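Local coordinates for phospho-2-dehydro-3-deoxyheptonate aldolase (Francisella tularensis, PDB 3TQK), which probably catalyses the condensation of phosphoenolpyruvate with erythrose 4-phosphate to DAHP, the first step of chorismate biosynthesis, at residues Leu13-Ala16 and Glu17-Ile20. Numbering follows the deposited sequence.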
loop_
_atom_site.group_PDB
_atom_site.type_symbol
_atom_site.label_atom_id
_atom_site.label_comp_id
_atom_site.label_asym_id
_atom_site.label_seq_id
_atom_site.Cartn_x
_atom_site.Cartn_y
_atom_site.Cartn_z
ATOM N N LEU A 13 -4.617 -22.447 -2.437
ATOM C CA LEU A 13 -3.482 -21.893 -3.172
ATOM C C LEU A 13 -2.319 -22.892 -3.081
ATOM O O LEU A 13 -1.997 -23.359 -1.993
ATOM C CB LEU A 13 -3.063 -20.561 -2.565
ATOM C CG LEU A 13 -1.973 -19.793 -3.315
ATOM C CD1 LEU A 13 -2.440 -19.377 -4.700
ATOM C CD2 LEU A 13 -1.525 -18.567 -2.511
ATOM N N ILE A 14 -1.700 -23.218 -4.217
ATOM C CA ILE A 14 -0.555 -24.121 -4.234
ATOM C C ILE A 14 0.700 -23.324 -3.857
ATOM O O ILE A 14 0.980 -22.296 -4.480
ATOM C CB ILE A 14 -0.337 -24.775 -5.625
ATOM C CG1 ILE A 14 -1.621 -25.424 -6.152
ATOM C CG2 ILE A 14 0.736 -25.847 -5.540
ATOM C CD1 ILE A 14 -2.226 -26.470 -5.230
ATOM N N PRO A 15 1.456 -23.791 -2.835
ATOM C CA PRO A 15 2.635 -23.047 -2.380
ATOM C C PRO A 15 3.747 -23.013 -3.403
ATOM O O PRO A 15 3.828 -23.896 -4.253
ATOM C CB PRO A 15 3.077 -23.784 -1.119
ATOM C CG PRO A 15 2.385 -25.074 -1.121
ATOM C CD PRO A 15 1.177 -24.959 -1.986
ATOM N N ALA A 16 4.587 -21.989 -3.313
ATOM C CA ALA A 16 5.661 -21.751 -4.280
ATOM C C ALA A 16 6.578 -22.946 -4.385
ATOM O O ALA A 16 7.075 -23.252 -5.470
ATOM C CB ALA A 16 6.455 -20.493 -3.906
ATOM N N GLU A 17 6.810 -23.609 -3.256
ATOM C CA GLU A 17 7.578 -24.863 -3.205
ATOM C C GLU A 17 7.274 -25.780 -4.374
ATOM O O GLU A 17 8.167 -26.368 -4.993
ATOM C CB GLU A 17 7.155 -25.675 -1.980
ATOM C CG GLU A 17 8.060 -25.621 -0.805
ATOM C CD GLU A 17 7.579 -26.540 0.300
ATOM O OE1 GLU A 17 6.414 -27.017 0.244
ATOM O OE2 GLU A 17 8.375 -26.780 1.228
ATOM N N VAL A 18 5.976 -25.969 -4.587
ATOM C CA VAL A 18 5.497 -26.959 -5.529
ATOM C C VAL A 18 5.796 -26.466 -6.939
ATOM O O VAL A 18 6.330 -27.207 -7.751
ATOM C CB VAL A 18 3.994 -27.239 -5.317
ATOM C CG1 VAL A 18 3.457 -28.105 -6.420
ATOM C CG2 VAL A 18 3.766 -27.900 -3.940
ATOM N N LEU A 19 5.504 -25.198 -7.212
ATOM C CA LEU A 19 5.772 -24.649 -8.537
ATOM C C LEU A 19 7.260 -24.587 -8.830
ATOM O O LEU A 19 7.661 -24.710 -9.980
ATOM C CB LEU A 19 5.155 -23.261 -8.714
ATOM C CG LEU A 19 3.657 -23.112 -8.445
ATOM C CD1 LEU A 19 3.079 -21.877 -9.186
ATOM C CD2 LEU A 19 2.916 -24.364 -8.786
ATOM N N ILE A 20 8.070 -24.377 -7.796
ATOM C CA ILE A 20 9.527 -24.395 -7.934
ATOM C C ILE A 20 10.039 -25.793 -8.268
ATOM O O ILE A 20 10.942 -25.933 -9.077
ATOM C CB ILE A 20 10.235 -23.809 -6.674
ATOM C CG1 ILE A 20 9.954 -22.298 -6.590
ATOM C CG2 ILE A 20 11.773 -24.057 -6.717
ATOM C CD1 ILE A 20 10.241 -21.656 -5.245
#
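I14 and V18 meet across the start of helix 16-22, a short helix in the N-terminal extension that precedes the TIM barrel, with P15 at its N-cap position. The chain runs into this first turn from an extended lead-in, and two backbone hydrogen bonds fasten the start. V18 N donates to P15 O (3.0 Å) from above the carbonyl plane, 46° out of it, a bent bond of the i to i+3 kind. The next is a regular helical i to i+4 bond: I20 N reaches A16 O at 2.8 Å, nearly in line with the C=O bond (170°). P15 has a ring in place of an amide hydrogen and serves here through its carbonyl.

Apolar contacts flank these bonds. In I14, CG2 lies anti to the backbone N (chi1 -52° for CG1), which turns this methyl, and not the ethyl arm, against the helix. I14 CG2 rests on V18 CB at 3.5 Å and lies almost as near to V18 CG1, the two side chains slanting across each other. The same methyl also touches L19, whose CD2 lies 4.2 Å from I14 CG2, and so contacts two successive helix residues. P15 adds its CG to this apolar patch, 4.2 Å from V18 CG2.

In the fold, this segment is laid against helix 116-132: N117 OD1 accepts a hydrogen bond from I14 N, L19 touches R121 and I20 touches R124. Y149 OH bonds to I14 O, while L13 also packs on T215 of the second subunit. On the flank of the turn, I20 brings its CG1 beside the A16 carbonyl oxygen, and I20 CD1 ends 4.2 Å from A16 CB.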